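Local coordinates for protein pyocin-S2 (Pseudomonas aeruginosa, PDB 5ODW) that causes breakdown of chromosomal DNA and inhibition of lipid synthesis in sensitive cells, this chain being its N-terminal part, without the nuclease domain, at residues D170-K173 and A174-A177; K69-L72 and K73-T76; I105-A108 and L109-A112. All coordinates share one frame; numbering follows the deposited sequence.

Contact 1: residues D170-K173 and A174-A177; sequences DIYK and AQIA
With chi1 at -62°, Ile171 turns CG2 opposite its backbone N, and Gln175, with chi1 at -80°, sends CG back beside its own N; the two chains meet one helical turn apart. Beyond CG the glutamine chain is extended, and Gln175 CD comes within 3.9 Å of Ile171 CG2. Its amide group lies obliquely by the Tyr172 ring near CD1, the two planes 28° apart. Three bonds of the i to i+4 pattern hold the backbone: Ala174 N to Asp170 O (3.3 Å), Gln175 N to Ile171 O (2.8 Å) and Ile176 N to Tyr172 O (3.1 Å). These eight residues form two turns of helix 153-204, a long helix of the mainly helical body, and its neighbours divide up the side chains: Ile171 packs on His65 and Leu68 of helix 47-70, while Tyr172 meets Ser116 of helix 96-121, and Tyr172 OH accepts a weak hydrogen bond from the backbone N-H of Ile23. Ile176 folds its longer branch back over the preceding turn, Ile176 CG1 lying 3.3 Å from Tyr172 O, and touches Leu117.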
loop_
_atom_site.group_PDB
_atom_site.type_symbol
_atom_site.label_atom_id
_atom_site.label_comp_id
_atom_site.label_asym_id
_atom_site.label_seq_id
_atom_site.Cartn_x
_atom_site.Cartn_y
_atom_site.Cartn_z
ATOM N N ASP C 170 15.343 -13.485 -42.863
ATOM C CA ASP C 170 15.500 -14.904 -43.185
ATOM C C ASP C 170 15.211 -15.132 -44.693
ATOM O O ASP C 170 16.019 -15.740 -45.403
ATOM C CB ASP C 170 14.595 -15.778 -42.277
ATOM C CG ASP C 170 14.875 -17.278 -42.372
ATOM O OD1 ASP C 170 16.041 -17.688 -42.137
ATOM O OD2 ASP C 170 13.925 -18.045 -42.662
ATOM N N ILE C 171 14.078 -14.585 -45.163
ATOM C CA ILE C 171 13.597 -14.625 -46.541
ATOM C C ILE C 171 14.623 -13.965 -47.500
ATOM O O ILE C 171 15.091 -14.633 -48.423
ATOM C CB ILE C 171 12.157 -14.008 -46.631
ATOM C CG1 ILE C 171 11.105 -14.794 -45.781
ATOM C CG2 ILE C 171 11.691 -13.825 -48.075
ATOM C CD1 ILE C 171 10.965 -16.338 -46.022
ATOM N N TYR C 172 14.993 -12.683 -47.251
ATOM C CA TYR C 172 15.978 -11.919 -48.036
ATOM C C TYR C 172 17.304 -12.688 -48.215
ATOM O O TYR C 172 17.793 -12.753 -49.342
ATOM C CB TYR C 172 16.272 -10.545 -47.399
ATOM C CG TYR C 172 15.187 -9.484 -47.491
ATOM C CD1 TYR C 172 14.571 -9.191 -48.707
ATOM C CD2 TYR C 172 14.917 -8.645 -46.412
ATOM C CE1 TYR C 172 13.634 -8.161 -48.816
ATOM C CE2 TYR C 172 13.980 -7.618 -46.504
ATOM C CZ TYR C 172 13.338 -7.379 -47.707
ATOM O OH TYR C 172 12.434 -6.347 -47.800
ATOM N N LYS C 173 17.865 -13.288 -47.118
ATOM C CA LYS C 173 19.101 -14.097 -47.117
ATOM C C LYS C 173 18.985 -15.270 -48.102
ATOM O O LYS C 173 19.939 -15.546 -48.832
ATOM C CB LYS C 173 19.387 -14.666 -45.704
ATOM C CG LYS C 173 20.622 -14.107 -44.989
ATOM C CD LYS C 173 20.804 -14.773 -43.610
ATOM C CE LYS C 173 21.704 -14.031 -42.637
ATOM N NZ LYS C 173 21.364 -14.337 -41.217
ATOM N N ALA C 174 17.817 -15.955 -48.108
ATOM C CA ALA C 174 17.502 -17.098 -48.971
ATOM C C ALA C 174 17.229 -16.688 -50.426
ATOM O O ALA C 174 17.581 -17.437 -51.344
ATOM C CB ALA C 174 16.308 -17.846 -48.415
ATOM N N GLN C 175 16.589 -15.508 -50.629
ATOM C CA GLN C 175 16.273 -14.956 -51.950
ATOM C C GLN C 175 17.531 -14.613 -52.730
ATOM O O GLN C 175 17.556 -14.808 -53.945
ATOM C CB GLN C 175 15.357 -13.731 -51.844
ATOM C CG GLN C 175 13.889 -14.094 -51.638
ATOM C CD GLN C 175 12.968 -12.906 -51.680
ATOM O OE1 GLN C 175 12.021 -12.867 -52.456
ATOM N NE2 GLN C 175 13.188 -11.931 -50.818
ATOM N N ILE C 176 18.582 -14.112 -52.029
ATOM C CA ILE C 176 19.888 -13.775 -52.617
ATOM C C ILE C 176 20.551 -15.063 -53.146
ATOM O O ILE C 176 21.099 -15.049 -54.248
ATOM C CB ILE C 176 20.790 -12.944 -51.649
ATOM C CG1 ILE C 176 20.128 -11.583 -51.324
ATOM C CG2 ILE C 176 22.185 -12.715 -52.268
ATOM C CD1 ILE C 176 20.577 -10.921 -50.113
ATOM N N ALA C 177 20.432 -16.179 -52.391
ATOM C CA ALA C 177 20.941 -17.497 -52.772
ATOM C C ALA C 177 20.280 -17.964 -54.074
ATOM O O ALA C 177 20.976 -18.460 -54.971
ATOM C CB ALA C 177 20.678 -18.501 -51.661
#

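Contact 2: residues K69-L72 and K73-T76; sequences KKNL and KNET
Asn74 looks back to Asn71 across the start of a helix, its ND2 4.1 Å from Asn71 CB, a van der Waals approach between two exposed residues. Just before it, Lys73 begins the second segment with its extended side chain leading away from the contact. The backbone angles mark the break that these residues span. Helix 47-70 ends as Asn71 departs from helical values (phi/psi -110/40°), and helix 72-86 begins at once, giving a one-residue break between the two helices, with Asn71 at the N-cap position of the second. The Asn71 side chain makes no capping bond. Its carbonyl O takes the N-H of Glu75 at 3.2 Å, opening the i to i+4 ladder of the second helix, whereas the backward bond from Leu72 N to Lys69 O is weak. Glu75 itself is buried and lies alongside Leu72, both side chains pointing the same way, with Glu75 OE1 3.7 Å from Leu72 CD1. The glutamate chain bends at chi2 (-80°), and its side chain touches Val16 and Ile23 of the loops and Gln175 of helix 153-204. Glu75 OE2 also comes close to OE2 of Glu79, a pairing of like charges that may raise the affinity of one of them for a proton. Thr76 ends the segment with its N-H hydrogen-bonded to Leu72 O, Thr76 N to Leu72 O measuring 2.9 Å; this is the straighter of the two backbone bonds that join the segments. Thr76 CG2 approaches that same Leu72 O to 3.2 Å, and the threonine side chain touches Ile178 of helix 153-204.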
loop_
_atom_site.group_PDB
_atom_site.type_symbol
_atom_site.label_atom_id
_atom_site.label_comp_id
_atom_site.label_asym_id
_atom_site.label_seq_id
_atom_site.Cartn_x
_atom_site.Cartn_y
_atom_site.Cartn_z
ATOM N N LYS C 69 8.403 -19.371 -47.224
ATOM C CA LYS C 69 9.594 -20.205 -47.347
ATOM C C LYS C 69 9.264 -21.465 -48.167
ATOM O O LYS C 69 10.060 -21.911 -48.986
ATOM C CB LYS C 69 10.163 -20.569 -45.978
ATOM C CG LYS C 69 11.678 -20.670 -45.973
ATOM C CD LYS C 69 12.240 -20.833 -44.571
ATOM C CE LYS C 69 12.070 -22.254 -44.060
ATOM N NZ LYS C 69 12.854 -22.490 -42.818
ATOM N N LYS C 70 8.087 -22.038 -47.920
ATOM C CA LYS C 70 7.591 -23.208 -48.643
ATOM C C LYS C 70 7.780 -22.978 -50.161
ATOM O O LYS C 70 8.519 -23.738 -50.803
ATOM C CB LYS C 70 6.095 -23.432 -48.347
ATOM C CG LYS C 70 5.806 -24.384 -47.200
ATOM C CD LYS C 70 4.355 -24.883 -47.252
ATOM C CE LYS C 70 3.960 -25.727 -46.056
ATOM N NZ LYS C 70 2.653 -26.422 -46.256
ATOM N N ASN C 71 7.205 -21.897 -50.687
ATOM C CA ASN C 71 7.234 -21.563 -52.117
ATOM C C ASN C 71 8.091 -20.358 -52.508
ATOM O O ASN C 71 7.675 -19.561 -53.338
ATOM C CB ASN C 71 5.815 -21.289 -52.611
ATOM C CG ASN C 71 4.852 -22.405 -52.282
ATOM O OD1 ASN C 71 5.178 -23.584 -52.411
ATOM N ND2 ASN C 71 3.648 -22.037 -51.866
ATOM N N LEU C 72 9.263 -20.204 -51.910
ATOM C CA LEU C 72 10.103 -19.026 -52.180
ATOM C C LEU C 72 10.719 -19.002 -53.602
ATOM O O LEU C 72 10.911 -17.907 -54.144
ATOM C CB LEU C 72 11.187 -18.816 -51.096
ATOM C CG LEU C 72 11.643 -17.360 -50.881
ATOM C CD1 LEU C 72 10.481 -16.445 -50.455
ATOM C CD2 LEU C 72 12.782 -17.289 -49.914
ATOM N N LYS C 73 11.018 -20.194 -54.195
ATOM C CA LYS C 73 11.596 -20.339 -55.549
ATOM C C LYS C 73 10.664 -19.724 -56.593
ATOM O O LYS C 73 11.121 -18.948 -57.423
ATOM C CB LYS C 73 11.857 -21.820 -55.911
ATOM C CG LYS C 73 12.674 -22.617 -54.893
ATOM C CD LYS C 73 13.216 -23.920 -55.479
ATOM C CE LYS C 73 13.831 -24.811 -54.435
ATOM N NZ LYS C 73 14.636 -25.888 -55.067
ATOM N N ASN C 74 9.353 -20.050 -56.521
ATOM C CA ASN C 74 8.316 -19.580 -57.447
ATOM C C ASN C 74 7.972 -18.140 -57.195
ATOM O O ASN C 74 7.787 -17.387 -58.147
ATOM C CB ASN C 74 7.058 -20.439 -57.353
ATOM C CG ASN C 74 7.353 -21.910 -57.399
ATOM O OD1 ASN C 74 7.989 -22.415 -58.342
ATOM N ND2 ASN C 74 6.964 -22.612 -56.340
ATOM N N GLU C 75 7.883 -17.753 -55.915
ATOM C CA GLU C 75 7.571 -16.388 -55.512
ATOM C C GLU C 75 8.628 -15.422 -56.043
ATOM O O GLU C 75 8.260 -14.422 -56.667
ATOM C CB GLU C 75 7.444 -16.290 -53.985
ATOM C CG GLU C 75 6.907 -14.964 -53.482
ATOM C CD GLU C 75 7.891 -13.813 -53.393
ATOM O OE1 GLU C 75 8.963 -13.981 -52.768
ATOM O OE2 GLU C 75 7.574 -12.735 -53.941
ATOM N N THR C 76 9.922 -15.717 -55.815
ATOM C CA THR C 76 10.989 -14.826 -56.255
ATOM C C THR C 76 11.126 -14.859 -57.802
ATOM O O THR C 76 11.288 -13.794 -58.409
ATOM C CB THR C 76 12.268 -15.067 -55.460
ATOM O OG1 THR C 76 13.085 -13.899 -55.521
ATOM C CG2 THR C 76 13.026 -16.286 -55.900
#

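Contact 3: residues I105-A108 and L109-A112; sequences IVDA and LMDA
The carbonyl O of Ile105 accepts the N-H of Leu109 at 2.8 Å, and Val106 O takes that of Met110 at the same separation. Two further bonds continue the series, Asp111 N to Asp107 O at 2.9 Å and Ala112 N to Ala108 O at 3.1 Å, so all four N-H groups of 109-112 are used within an unbroken i to i+4 pattern. The second of these two is the less linear, with an N-H...O angle of 149° against 164° for Asp111. Among side chains, the closest pairing is between Asp107 and Met110, which run side by side in the same direction. Met110 starts with CG opposite its backbone N and then bends at chi3 (-70°), and this turns Met110 CE back to 3.9 Å from Asp107 OD1. That oxygen has its hydrogen bond elsewhere, with Ser183 OG of helix 153-204, while OD2 forms a salt bridge with Lys103 one turn earlier; together the two partners probably hold the carboxylate in its rotation. The segments are consecutive turns of helix 96-121. Here buried Val106 and Leu109 face two other helices, Val106 packing on Leu179 and Leu186 of helix 153-204 and Leu109 on Val80 and Leu83 of helix 72-86, while Ala108, Asp111 and Ala112 are exposed. Leu109 CB also rests 3.4 Å from Ile105 O, as its branches leave the turn for that interface. Asp111 has CG 3.3 Å from Asp107 O; because its OD1 and that carbonyl are both acceptors, the approach carries no bond.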
loop_
_atom_site.group_PDB
_atom_site.type_symbol
_atom_site.label_atom_id
_atom_site.label_comp_id
_atom_site.label_asym_id
_atom_site.label_seq_id
_atom_site.Cartn_x
_atom_site.Cartn_y
_atom_site.Cartn_z
ATOM N N ILE C 105 18.438 -7.353 -64.464
ATOM C CA ILE C 105 17.238 -7.344 -63.613
ATOM C C ILE C 105 17.468 -8.193 -62.336
ATOM O O ILE C 105 17.202 -7.704 -61.235
ATOM C CB ILE C 105 15.966 -7.779 -64.412
ATOM C CG1 ILE C 105 15.487 -6.669 -65.362
ATOM C CG2 ILE C 105 14.817 -8.270 -63.493
ATOM C CD1 ILE C 105 14.850 -7.185 -66.636
ATOM N N VAL C 106 17.972 -9.444 -62.506
ATOM C CA VAL C 106 18.308 -10.419 -61.456
ATOM C C VAL C 106 19.342 -9.807 -60.476
ATOM O O VAL C 106 19.129 -9.858 -59.256
ATOM C CB VAL C 106 18.771 -11.778 -62.070
ATOM C CG1 VAL C 106 19.465 -12.668 -61.032
ATOM C CG2 VAL C 106 17.602 -12.520 -62.731
ATOM N N ASP C 107 20.391 -9.200 -61.032
ATOM C CA ASP C 107 21.419 -8.498 -60.266
ATOM C C ASP C 107 20.888 -7.248 -59.544
ATOM O O ASP C 107 21.240 -6.997 -58.402
ATOM C CB ASP C 107 22.581 -8.097 -61.176
ATOM C CG ASP C 107 23.379 -9.284 -61.665
ATOM O OD1 ASP C 107 23.033 -10.426 -61.314
ATOM O OD2 ASP C 107 24.360 -9.075 -62.402
ATOM N N ALA C 108 20.055 -6.465 -60.227
ATOM C CA ALA C 108 19.452 -5.255 -59.663
ATOM C C ALA C 108 18.550 -5.629 -58.524
ATOM O O ALA C 108 18.557 -4.932 -57.497
ATOM C CB ALA C 108 18.671 -4.494 -60.720
ATOM N N LEU C 109 17.799 -6.756 -58.682
ATOM C CA LEU C 109 16.906 -7.280 -57.648
ATOM C C LEU C 109 17.721 -7.799 -56.481
ATOM O O LEU C 109 17.405 -7.472 -55.342
ATOM C CB LEU C 109 15.975 -8.377 -58.185
ATOM C CG LEU C 109 14.814 -8.786 -57.265
ATOM C CD1 LEU C 109 13.859 -7.619 -56.991
ATOM C CD2 LEU C 109 14.061 -9.975 -57.839
ATOM N N MET C 110 18.791 -8.570 -56.777
ATOM C CA MET C 110 19.724 -9.132 -55.810
ATOM C C MET C 110 20.315 -8.022 -54.944
ATOM O O MET C 110 20.257 -8.127 -53.716
ATOM C CB MET C 110 20.847 -9.879 -56.544
ATOM C CG MET C 110 21.441 -11.018 -55.748
ATOM S SD MET C 110 23.103 -11.497 -56.297
ATOM C CE MET C 110 22.742 -12.256 -57.879
ATOM N N ASP C 111 20.815 -6.967 -55.576
ATOM C CA ASP C 111 21.401 -5.843 -54.864
ATOM C C ASP C 111 20.386 -5.129 -53.976
ATOM O O ASP C 111 20.712 -4.709 -52.870
ATOM C CB ASP C 111 22.032 -4.858 -55.849
ATOM C CG ASP C 111 23.306 -5.391 -56.468
ATOM O OD1 ASP C 111 23.733 -6.500 -56.094
ATOM O OD2 ASP C 111 23.885 -4.701 -57.329
ATOM N N ALA C 112 19.160 -4.980 -54.468
ATOM C CA ALA C 112 18.108 -4.318 -53.705
ATOM C C ALA C 112 17.819 -5.099 -52.433
ATOM O O ALA C 112 17.615 -4.533 -51.365
ATOM C CB ALA C 112 16.851 -4.197 -54.546
#

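In the fold
From the N terminus the order is contact 2, contact 3, contact 1. Each is made of adjoining segments, so none closes a loop, and none nests in or crosses another. Contact 2 joins helix 47-70 to helix 72-86, contact 3 lies within helix 96-121, and contact 1 lies within helix 153-204. The last connects the other two: its centre is about 10 Å from that of contact 2 and about 12 Å from that of contact 3, with Ile171 CG2 3.7 Å from Leu72 CD1 and Ile176 CG2 3.9 Å from Met110 CG. Contacts 2 and 3 do not touch, their nearest atoms being about 5 Å apart.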